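Local coordinates for tRNA (guanine-N(1)-)-methyltransferase (Aquifex aeolicus, PDB 1OY5), which probably methylates the N1 atom of guanosine-37 in tRNA, using S-adenosyl-L-methionine as the methyl donor, at residues Y76-E79 / K83-V86; G25-A30 / A152-L157; H16-Y21 / G141-A146. All blocks are in the same frame, centred on the assembly; numbering follows the deposited sequence.

Contact 1: Y76-E79 / K83-V86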
ATOM      1  N   TYR A  76      18.665   5.894 -19.048  1.00 23.81           N
ATOM      2  CA  TYR A  76      18.539   4.589 -19.687  1.00 24.12           C
ATOM      3  C   TYR A  76      17.112   4.377 -20.194  1.00 23.63           C
ATOM      4  O   TYR A  76      16.921   4.029 -21.344  1.00 23.45           O
ATOM      5  CB  TYR A  76      18.969   3.486 -18.700  1.00 24.49           C
ATOM      6  CG  TYR A  76      18.556   2.071 -19.036  1.00 26.26           C
ATOM      7  CD1 TYR A  76      17.346   1.565 -18.600  1.00 28.73           C
ATOM      8  CD2 TYR A  76      19.405   1.226 -19.715  1.00 28.02           C
ATOM      9  CE1 TYR A  76      16.984   0.265 -18.859  1.00 29.97           C
ATOM     10  CE2 TYR A  76      19.058  -0.060 -19.989  1.00 29.28           C
ATOM     11  CZ  TYR A  76      17.830  -0.550 -19.555  1.00 32.52           C
ATOM     12  OH  TYR A  76      17.419  -1.867 -19.823  1.00 36.10           O
ATOM     13  N   VAL A  77      16.120   4.657 -19.364  1.00 23.65           N
ATOM     14  CA  VAL A  77      14.715   4.481 -19.748  1.00 24.12           C
ATOM     15  C   VAL A  77      14.378   5.340 -20.967  1.00 24.81           C
ATOM     16  O   VAL A  77      13.772   4.855 -21.950  1.00 24.24           O
ATOM     17  CB  VAL A  77      13.754   4.834 -18.586  1.00 24.19           C
ATOM     18  CG1 VAL A  77      12.326   4.635 -18.988  1.00 23.73           C
ATOM     19  CG2 VAL A  77      14.061   3.980 -17.338  1.00 24.33           C
ATOM     20  N   VAL A  78      14.826   6.600 -20.919  1.00 24.93           N
ATOM     21  CA  VAL A  78      14.573   7.545 -21.995  1.00 25.39           C
ATOM     22  C   VAL A  78      15.145   7.074 -23.332  1.00 25.86           C
ATOM     23  O   VAL A  78      14.456   7.122 -24.337  1.00 24.44           O
ATOM     24  CB  VAL A  78      15.169   8.927 -21.650  1.00 26.17           C
ATOM     25  CG1 VAL A  78      15.185   9.852 -22.878  1.00 25.04           C
ATOM     26  CG2 VAL A  78      14.411   9.573 -20.476  1.00 26.99           C
ATOM     27  N   GLU A  79      16.401   6.599 -23.315  1.00 26.95           N
ATOM     28  CA  GLU A  79      17.099   6.116 -24.511  1.00 27.61           C
ATOM     29  C   GLU A  79      16.486   4.836 -25.052  1.00 27.40           C
ATOM     30  O   GLU A  79      16.237   4.746 -26.235  1.00 27.89           O
ATOM     31  CB  GLU A  79      18.576   5.848 -24.218  1.00 28.22           C
ATOM     32  CG  GLU A  79      19.257   6.925 -23.396  1.00 31.87           C
ATOM     33  CD  GLU A  79      20.792   6.776 -23.298  1.00 38.21           C
ATOM     34  OE1 GLU A  79      21.482   6.591 -24.372  1.00 40.13           O
ATOM     35  OE2 GLU A  79      21.306   6.890 -22.140  1.00 38.09           O
ATOM     36  N   LYS A  83      10.656   8.568 -23.150  1.00 22.34           N
ATOM     37  CA  LYS A  83      10.597   9.414 -21.990  1.00 22.54           C
ATOM     38  C   LYS A  83       9.410   9.043 -21.190  1.00 21.59           C
ATOM     39  O   LYS A  83       8.353   8.941 -21.728  1.00 21.03           O
ATOM     40  CB  LYS A  83      10.423  10.844 -22.443  1.00 23.13           C
ATOM     41  CG  LYS A  83      10.486  11.868 -21.380  1.00 24.08           C
ATOM     42  CD  LYS A  83      10.299  13.201 -22.060  1.00 27.11           C
ATOM     43  CE  LYS A  83      10.474  14.344 -21.135  1.00 27.66           C
ATOM     44  NZ  LYS A  83       9.133  14.752 -20.708  1.00 29.90           N
ATOM     45  N   PRO A  84       9.604   8.785 -19.907  1.00 21.61           N
ATOM     46  CA  PRO A  84       8.512   8.438 -19.021  1.00 21.81           C
ATOM     47  C   PRO A  84       7.911   9.571 -18.227  1.00 22.47           C
ATOM     48  O   PRO A  84       8.602  10.522 -17.833  1.00 23.84           O
ATOM     49  CB  PRO A  84       9.204   7.496 -18.060  1.00 21.03           C
ATOM     50  CG  PRO A  84      10.475   8.103 -17.897  1.00 21.96           C
ATOM     51  CD  PRO A  84      10.899   8.666 -19.219  1.00 21.25           C
ATOM     52  N   PHE A  85       6.622   9.435 -17.947  1.00 21.99           N
ATOM     53  CA  PHE A  85       5.965  10.329 -17.028  1.00 22.25           C
ATOM     54  C   PHE A  85       6.520   9.905 -15.674  1.00 23.02           C
ATOM     55  O   PHE A  85       6.387   8.745 -15.309  1.00 23.58           O
ATOM     56  CB  PHE A  85       4.462  10.098 -17.105  1.00 22.11           C
ATOM     57  CG  PHE A  85       3.689  10.905 -16.154  1.00 21.28           C
ATOM     58  CD1 PHE A  85       3.309  10.368 -14.945  1.00 23.00           C
ATOM     59  CD2 PHE A  85       3.351  12.211 -16.449  1.00 20.95           C
ATOM     60  CE1 PHE A  85       2.576  11.114 -14.055  1.00 24.12           C
ATOM     61  CE2 PHE A  85       2.596  12.978 -15.572  1.00 21.34           C
ATOM     62  CZ  PHE A  85       2.198  12.437 -14.390  1.00 24.12           C
ATOM     63  N   VAL A  86       7.172  10.792 -14.942  1.00 23.44           N
ATOM     64  CA  VAL A  86       7.855  10.354 -13.743  1.00 24.42           C
ATOM     65  C   VAL A  86       7.088  10.579 -12.459  1.00 25.70           C
ATOM     66  O   VAL A  86       6.729  11.709 -12.109  1.00 25.25           O
ATOM     67  CB  VAL A  86       9.277  10.987 -13.625  1.00 24.74           C
ATOM     68  CG1 VAL A  86      10.003  10.488 -12.354  1.00 23.25           C
ATOM     69  CG2 VAL A  86      10.094  10.675 -14.863  1.00 23.33           C
TER
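V77 and V78, near the C-terminal end of helix 67-81, meet the ring of P84 as the chain comes back to start strand 85-89. The well-packed part is the pyrrolidine ring against two valine methyls. CG1 of V77 lies 4.1 Å from P84 CG, and CG2 of V78 comes to 3.8 Å from P84 CD, so consecutive helix residues grip neighbouring carbons of one ring. The V77 side chain reaches the ring at a slant, whereas that of V78 crosses it at about a right angle. V77 can touch the ring with CG1 because this methyl stands opposite the backbone N (chi1 -179°). V78 has much the same rotamer but approaches with its other methyl, the one next to the backbone N. Every one of these contacts is apolar, and V77 and P84 are buried.

Toward solvent the fit slackens. V78 is partly exposed, and its CG2 also rests 4.1 Å from K83 CA, where the backbones draw close: the CA atoms of V78 and K83 are 4.4 Å apart. K83 therefore takes part through its main chain, while its exposed side chain starts out pointing away from the helix.

This is the close of a helix-to-strand turn in an alpha/beta fold. M111 of the adjacent strand 109-114 touches both V77 and P84, and Y74, one turn back on helix 67-81, touches P84 and K83. Beyond the proline, F85 pairs its backbone with R109 and M111 and V86 with D129 and M130, which places strand 85-89 between strands 109-114 and 130-131 of the parallel sheet.

Contact 2: G25-A30 / A152-L157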
ATOM      1  N   GLY A  25      -2.220 -12.530  -9.493  1.00 19.79           N
ATOM      2  CA  GLY A  25      -3.332 -11.618  -9.582  1.00 20.50           C
ATOM      3  C   GLY A  25      -3.512 -10.911 -10.909  1.00 20.55           C
ATOM      4  O   GLY A  25      -3.166 -11.420 -11.960  1.00 21.52           O
ATOM      5  N   ILE A  26      -4.095  -9.729 -10.824  1.00 20.81           N
ATOM      6  CA  ILE A  26      -4.475  -8.926 -11.952  1.00 21.17           C
ATOM      7  C   ILE A  26      -3.276  -8.401 -12.678  1.00 20.73           C
ATOM      8  O   ILE A  26      -3.344  -8.149 -13.855  1.00 21.20           O
ATOM      9  CB  ILE A  26      -5.368  -7.776 -11.458  1.00 21.25           C
ATOM     10  CG1 ILE A  26      -6.455  -8.329 -10.542  1.00 22.55           C
ATOM     11  CG2 ILE A  26      -6.067  -7.105 -12.578  1.00 22.75           C
ATOM     12  CD1 ILE A  26      -7.119  -9.586 -11.047  1.00 23.67           C
ATOM     13  N   VAL A  27      -2.170  -8.217 -11.987  1.00 21.18           N
ATOM     14  CA  VAL A  27      -0.995  -7.677 -12.646  1.00 20.74           C
ATOM     15  C   VAL A  27      -0.471  -8.732 -13.598  1.00 21.14           C
ATOM     16  O   VAL A  27      -0.075  -8.424 -14.713  1.00 21.72           O
ATOM     17  CB  VAL A  27       0.090  -7.201 -11.669  1.00 19.95           C
ATOM     18  CG1 VAL A  27       1.414  -6.939 -12.409  1.00 19.71           C
ATOM     19  CG2 VAL A  27      -0.366  -5.950 -11.012  1.00 19.64           C
ATOM     20  N   LYS A  28      -0.505  -9.982 -13.172  1.00 21.33           N
ATOM     21  CA  LYS A  28      -0.024 -11.065 -14.013  1.00 21.90           C
ATOM     22  C   LYS A  28      -0.931 -11.259 -15.223  1.00 21.30           C
ATOM     23  O   LYS A  28      -0.474 -11.496 -16.313  1.00 21.85           O
ATOM     24  CB  LYS A  28       0.078 -12.335 -13.202  1.00 21.73           C
ATOM     25  CG  LYS A  28       0.493 -13.544 -13.960  1.00 25.22           C
ATOM     26  CD  LYS A  28      -0.034 -14.812 -13.186  1.00 30.60           C
ATOM     27  CE  LYS A  28       0.136 -16.111 -13.976  1.00 31.85           C
ATOM     28  NZ  LYS A  28      -0.863 -17.141 -13.549  1.00 33.87           N
ATOM     29  N   GLN A  29      -2.220 -11.140 -15.011  1.00 21.12           N
ATOM     30  CA  GLN A  29      -3.203 -11.233 -16.062  1.00 21.30           C
ATOM     31  C   GLN A  29      -2.958 -10.118 -17.085  1.00 21.01           C
ATOM     32  O   GLN A  29      -2.842 -10.375 -18.291  1.00 21.07           O
ATOM     33  CB  GLN A  29      -4.567 -11.068 -15.421  1.00 22.01           C
ATOM     34  CG  GLN A  29      -5.712 -11.273 -16.294  1.00 24.67           C
ATOM     35  CD  GLN A  29      -6.958 -11.444 -15.483  1.00 30.48           C
ATOM     36  OE1 GLN A  29      -6.935 -12.147 -14.455  1.00 34.22           O
ATOM     37  NE2 GLN A  29      -8.066 -10.813 -15.925  1.00 33.21           N
ATOM     38  N   ALA A  30      -2.841  -8.881 -16.611  1.00 19.93           N
ATOM     39  CA  ALA A  30      -2.547  -7.775 -17.504  1.00 19.92           C
ATOM     40  C   ALA A  30      -1.266  -8.056 -18.322  1.00 19.59           C
ATOM     41  O   ALA A  30      -1.201  -7.781 -19.542  1.00 19.14           O
ATOM     42  CB  ALA A  30      -2.401  -6.496 -16.723  1.00 19.98           C
ATOM     43  N   ALA A 152      -3.661  -0.782  -9.130  1.00 22.68           N
ATOM     44  CA  ALA A 152      -4.849   0.029  -9.372  1.00 22.34           C
ATOM     45  C   ALA A 152      -5.050   0.339 -10.847  1.00 22.28           C
ATOM     46  O   ALA A 152      -6.157   0.221 -11.379  1.00 21.60           O
ATOM     47  CB  ALA A 152      -4.787   1.337  -8.555  1.00 21.89           C
ATOM     48  N   VAL A 153      -3.973   0.768 -11.476  1.00 23.08           N
ATOM     49  CA  VAL A 153      -3.955   1.119 -12.876  1.00 24.68           C
ATOM     50  C   VAL A 153      -4.268  -0.080 -13.781  1.00 25.55           C
ATOM     51  O   VAL A 153      -5.110   0.007 -14.685  1.00 25.67           O
ATOM     52  CB  VAL A 153      -2.606   1.723 -13.250  1.00 24.79           C
ATOM     53  CG1 VAL A 153      -2.473   1.806 -14.730  1.00 26.45           C
ATOM     54  CG2 VAL A 153      -2.468   3.118 -12.630  1.00 25.25           C
ATOM     55  N   SER A 154      -3.633  -1.206 -13.489  1.00 26.55           N
ATOM     56  CA  SER A 154      -3.780  -2.414 -14.282  1.00 27.27           C
ATOM     57  C   SER A 154      -5.183  -2.907 -14.289  1.00 28.22           C
ATOM     58  O   SER A 154      -5.654  -3.373 -15.320  1.00 28.74           O
ATOM     59  CB  SER A 154      -2.889  -3.532 -13.754  1.00 27.36           C
ATOM     60  OG  SER A 154      -1.520  -3.304 -14.055  1.00 27.20           O
ATOM     61  N   ARG A 155      -5.869  -2.817 -13.153  1.00 29.05           N
ATOM     62  CA  ARG A 155      -7.247  -3.333 -13.092  1.00 29.95           C
ATOM     63  C   ARG A 155      -8.291  -2.478 -13.833  1.00 30.38           C
ATOM     64  O   ARG A 155      -9.332  -3.001 -14.224  1.00 30.82           O
ATOM     65  CB  ARG A 155      -7.700  -3.645 -11.660  1.00 29.93           C
ATOM     66  CG  ARG A 155      -7.848  -2.439 -10.763  1.00 30.27           C
ATOM     67  CD  ARG A 155      -8.509  -2.760  -9.459  1.00 28.09           C
ATOM     68  NE  ARG A 155      -9.866  -3.260  -9.647  1.00 26.75           N
ATOM     69  CZ  ARG A 155     -10.915  -2.497  -9.923  1.00 25.95           C
ATOM     70  NH1 ARG A 155     -10.779  -1.186 -10.053  1.00 26.31           N
ATOM     71  NH2 ARG A 155     -12.114  -3.040 -10.054  1.00 25.43           N
ATOM     72  N   VAL A 156      -8.011  -1.193 -14.069  1.00 30.92           N
ATOM     73  CA  VAL A 156      -8.957  -0.351 -14.821  1.00 30.10           C
ATOM     74  C   VAL A 156      -8.567  -0.289 -16.272  1.00 30.59           C
ATOM     75  O   VAL A 156      -9.119   0.505 -17.026  1.00 30.91           O
ATOM     76  CB  VAL A 156      -9.051   1.096 -14.297  1.00 29.51           C
ATOM     77  CG1 VAL A 156      -9.536   1.120 -12.868  1.00 28.26           C
ATOM     78  CG2 VAL A 156      -7.746   1.815 -14.455  1.00 29.00           C
ATOM     79  N   LEU A 157      -7.584  -1.086 -16.682  1.00 31.33           N
ATOM     80  CA  LEU A 157      -7.225  -1.105 -18.107  1.00 31.56           C
ATOM     81  C   LEU A 157      -8.222  -1.954 -18.878  1.00 31.74           C
ATOM     82  O   LEU A 157      -8.655  -2.990 -18.416  1.00 32.16           O
ATOM     83  CB  LEU A 157      -5.832  -1.673 -18.328  1.00 31.25           C
ATOM     84  CG  LEU A 157      -4.675  -0.768 -17.991  1.00 31.03           C
ATOM     85  CD1 LEU A 157      -3.372  -1.525 -18.179  1.00 30.33           C
ATOM     86  CD2 LEU A 157      -4.718   0.498 -18.833  1.00 31.37           C
TER
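Two helices of the SPOUT fold pack here: the last turn of helix 143-155 lies against helix 25-33 from near the start of the chain. I26, V27 and A30 face S154 and R155. The CA atoms of V27 and S154 are 6.2 Å apart; A30 and S154 are small where the backbones approach, and the methyls of I26 and V27 lie beside them.

I26 lays its CG2 methyl over the root of R155, 3.9 Å from R155 CB and 4.0 Å from R155 CA. That branch stands opposite the backbone N of I26 (chi1 -48°, measured to CG1), while the CD1 end leads off. R155 likewise gives only its base to the contact: chi1 (67°) puts CG between the backbone N and the carbonyl carbon, heading away from I26, and a later bend at chi3 turns the end further. Next along, A30 CB sits 4.2 Å from S154 CB, and V27 CG2 lies 4.2 Å from S154 OG. The valine methyl is merely a neighbour of that buried hydroxyl, which is satisfied by the carbonyl oxygen of I150, one turn earlier in its own helix.

V36 of strand 36-42, outermost in this chain's sheet, touches both A30 and S154. V153 packs on L6 and F8 of strand 6-12 and on L104 of helix 98-105. From the second subunit, S140 packs on I26, F137 on A152 and I138 on R155; that F137 and I138 probably bind S-adenosyl-L-methionine. Sheet strands thus touch A30, S154 and V153, while the second subunit touches I26, A152 and R155.

Contact 3: H16-Y21 / G141-A146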
ATOM      1  N   HIS A  16      13.289  -7.431  -6.698  1.00 23.43           N
ATOM      2  CA  HIS A  16      12.533  -8.677  -6.551  1.00 23.59           C
ATOM      3  C   HIS A  16      11.181  -8.516  -5.922  1.00 21.83           C
ATOM      4  O   HIS A  16      10.307  -9.289  -6.179  1.00 21.04           O
ATOM      5  CB  HIS A  16      13.397  -9.748  -5.857  1.00 24.28           C
ATOM      6  CG  HIS A  16      14.604 -10.120  -6.674  1.00 29.89           C
ATOM      7  ND1 HIS A  16      15.248 -11.338  -6.569  1.00 37.20           N
ATOM      8  CD2 HIS A  16      15.285  -9.420  -7.618  1.00 31.60           C
ATOM      9  CE1 HIS A  16      16.267 -11.378  -7.409  1.00 36.63           C
ATOM     10  NE2 HIS A  16      16.321 -10.218  -8.045  1.00 37.00           N
ATOM     11  N   ILE A  17      10.995  -7.492  -5.110  1.00 21.61           N
ATOM     12  CA  ILE A  17       9.685  -7.241  -4.551  1.00 21.43           C
ATOM     13  C   ILE A  17       8.707  -6.987  -5.690  1.00 21.05           C
ATOM     14  O   ILE A  17       7.612  -7.517  -5.686  1.00 21.48           O
ATOM     15  CB  ILE A  17       9.702  -6.083  -3.563  1.00 20.64           C
ATOM     16  CG1 ILE A  17      10.308  -6.530  -2.245  1.00 22.97           C
ATOM     17  CG2 ILE A  17       8.309  -5.625  -3.292  1.00 19.76           C
ATOM     18  CD1 ILE A  17      10.839  -5.401  -1.390  1.00 21.44           C
ATOM     19  N   ILE A  18       9.120  -6.209  -6.675  1.00 21.42           N
ATOM     20  CA  ILE A  18       8.268  -5.872  -7.793  1.00 22.17           C
ATOM     21  C   ILE A  18       8.060  -7.091  -8.715  1.00 23.09           C
ATOM     22  O   ILE A  18       6.948  -7.405  -9.121  1.00 22.87           O
ATOM     23  CB  ILE A  18       8.879  -4.715  -8.552  1.00 22.21           C
ATOM     24  CG1 ILE A  18       9.332  -3.629  -7.580  1.00 21.78           C
ATOM     25  CG2 ILE A  18       7.909  -4.176  -9.609  1.00 22.00           C
ATOM     26  CD1 ILE A  18       8.262  -3.028  -6.806  1.00 23.39           C
ATOM     27  N   SER A  19       9.118  -7.834  -8.968  1.00 24.31           N
ATOM     28  CA  SER A  19       9.002  -8.952  -9.860  1.00 25.42           C
ATOM     29  C   SER A  19       8.128  -9.978  -9.151  1.00 25.43           C
ATOM     30  O   SER A  19       7.292 -10.589  -9.775  1.00 26.45           O
ATOM     31  CB  SER A  19      10.385  -9.496 -10.284  1.00 25.32           C
ATOM     32  OG  SER A  19      10.782 -10.595  -9.480  1.00 30.71           O
ATOM     33  N   CYS A  20       8.250 -10.135  -7.846  1.00 25.19           N
ATOM     34  CA  CYS A  20       7.403 -11.101  -7.165  1.00 25.68           C
ATOM     35  C   CYS A  20       5.902 -10.755  -7.130  1.00 25.43           C
ATOM     36  O   CYS A  20       5.061 -11.644  -7.095  1.00 26.05           O
ATOM     37  CB  CYS A  20       7.897 -11.367  -5.764  1.00 25.78           C
ATOM     38  SG  CYS A  20       6.811 -12.531  -4.927  1.00 29.98           S
ATOM     39  N   TYR A  21       5.540  -9.482  -7.185  1.00 25.52           N
ATOM     40  CA  TYR A  21       4.119  -9.107  -7.114  1.00 24.03           C
ATOM     41  C   TYR A  21       3.500  -9.279  -8.471  1.00 24.13           C
ATOM     42  O   TYR A  21       2.319  -9.486  -8.561  1.00 24.14           O
ATOM     43  CB  TYR A  21       3.927  -7.668  -6.623  1.00 23.05           C
ATOM     44  CG  TYR A  21       2.464  -7.297  -6.360  1.00 21.68           C
ATOM     45  CD1 TYR A  21       1.678  -6.779  -7.367  1.00 21.28           C
ATOM     46  CD2 TYR A  21       1.877  -7.487  -5.109  1.00 20.40           C
ATOM     47  CE1 TYR A  21       0.397  -6.469  -7.169  1.00 20.88           C
ATOM     48  CE2 TYR A  21       0.587  -7.182  -4.890  1.00 19.47           C
ATOM     49  CZ  TYR A  21      -0.169  -6.666  -5.932  1.00 23.00           C
ATOM     50  OH  TYR A  21      -1.513  -6.347  -5.773  1.00 22.78           O
ATOM     51  N   GLY A 141       9.718   2.435   2.794  1.00 23.57           N
ATOM     52  CA  GLY A 141      10.056   2.639   1.395  1.00 22.75           C
ATOM     53  C   GLY A 141       8.839   2.708   0.487  1.00 21.98           C
ATOM     54  O   GLY A 141       7.734   2.317   0.887  1.00 21.74           O
ATOM     55  N   GLY A 142       9.069   3.152  -0.751  1.00 21.72           N
ATOM     56  CA  GLY A 142       8.032   3.379  -1.757  1.00 20.88           C
ATOM     57  C   GLY A 142       7.610   2.185  -2.559  1.00 20.40           C
ATOM     58  O   GLY A 142       6.749   2.268  -3.407  1.00 21.56           O
ATOM     59  N   GLU A 143       8.212   1.048  -2.300  1.00 20.14           N
ATOM     60  CA  GLU A 143       7.868  -0.151  -3.047  1.00 19.86           C
ATOM     61  C   GLU A 143       6.368  -0.473  -2.978  1.00 19.64           C
ATOM     62  O   GLU A 143       5.739  -0.737  -3.966  1.00 19.61           O
ATOM     63  CB  GLU A 143       8.685  -1.336  -2.536  1.00 18.87           C
ATOM     64  CG  GLU A 143      10.071  -1.377  -3.066  1.00 18.71           C
ATOM     65  CD  GLU A 143      11.030  -0.366  -2.462  1.00 21.16           C
ATOM     66  OE1 GLU A 143      12.130  -0.224  -3.015  1.00 24.61           O
ATOM     67  OE2 GLU A 143      10.765   0.272  -1.435  1.00 23.99           O
ATOM     68  N   ILE A 144       5.831  -0.511  -1.779  1.00 20.54           N
ATOM     69  CA  ILE A 144       4.429  -0.825  -1.549  1.00 21.08           C
ATOM     70  C   ILE A 144       3.471   0.151  -2.251  1.00 21.12           C
ATOM     71  O   ILE A 144       2.363  -0.218  -2.633  1.00 21.69           O
ATOM     72  CB  ILE A 144       4.183  -0.815  -0.002  1.00 20.92           C
ATOM     73  CG1 ILE A 144       4.700  -2.107   0.610  1.00 22.88           C
ATOM     74  CG2 ILE A 144       2.761  -0.680   0.324  1.00 20.90           C
ATOM     75  CD1 ILE A 144       4.832  -2.037   2.136  1.00 24.98           C
ATOM     76  N   VAL A 145       3.898   1.389  -2.423  1.00 21.06           N
ATOM     77  CA  VAL A 145       3.065   2.398  -3.035  1.00 21.08           C
ATOM     78  C   VAL A 145       3.158   2.246  -4.519  1.00 20.95           C
ATOM     79  O   VAL A 145       2.180   2.464  -5.260  1.00 20.86           O
ATOM     80  CB  VAL A 145       3.443   3.806  -2.585  1.00 21.05           C
ATOM     81  CG1 VAL A 145       2.764   4.846  -3.441  1.00 21.76           C
ATOM     82  CG2 VAL A 145       3.041   3.993  -1.095  1.00 21.56           C
ATOM     83  N   ALA A 146       4.324   1.824  -4.956  1.00 20.50           N
ATOM     84  CA  ALA A 146       4.518   1.577  -6.378  1.00 20.58           C
ATOM     85  C   ALA A 146       3.618   0.433  -6.799  1.00 20.44           C
ATOM     86  O   ALA A 146       2.980   0.496  -7.866  1.00 21.33           O
ATOM     87  CB  ALA A 146       5.982   1.238  -6.674  1.00 19.62           C
TER
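Helix 15-21 and the first turn of helix 143-155 pass at a fair distance, their closest CA atoms, those of I18 and E143, being 7.4 Å apart. Two isoleucines bridge this gap to a single residue. CG2 of I17 faces E143 CB at 4.4 Å, and CD1 of I18 reaches across to 4.4 Å from E143 O and 4.5 Å from E143 CG. The isoleucines thus touch the CB and CG of the glutamate and its backbone carbonyl, a loose and buried contact.

The carboxylate is held by other residues. The chain turns sharply at chi2 (75°), and the two oxygens find different partners: OE1 is hydrogen-bonded to OG1 of T12, and OE2 forms a salt bridge with NH1 of R116. This is the start of the helix that follows the loop that probably binds the cofactor, in a family known for its trefoil knot; G115, assigned by similarity to S-adenosyl-L-methionine, shares a backbone hydrogen bond with G142. Within the turn, A146 N donates to G142 O. L147, one turn on, continues the packing against I17 and I18, while Y21 pairs its hydroxyl with D151 and packs on I144 of the second subunit.

In the fold
Contacts 2 and 3 share helix 143-155: contact 3 sits at its N-terminal turn and contact 2 at its C-terminal turn, with centres 15 Å apart. The successive helices 15-21 and 25-33 supply their other halves, and the two contacts meet where V27 CG2 lies 4.0 Å from Y21 CE1. Contact 1 stands apart, its centre 19 Å from that of contact 3 and 22 Å from that of contact 2, and along the chain it is nested inside both loops. Within its own chain contact 3 lies close to the probable S-adenosyl-L-methionine site (E143 side chain about 6 Å from G115 and about 8 Å from the L139 side chain), while contact 2 touches F137 and I138 of the second subunit.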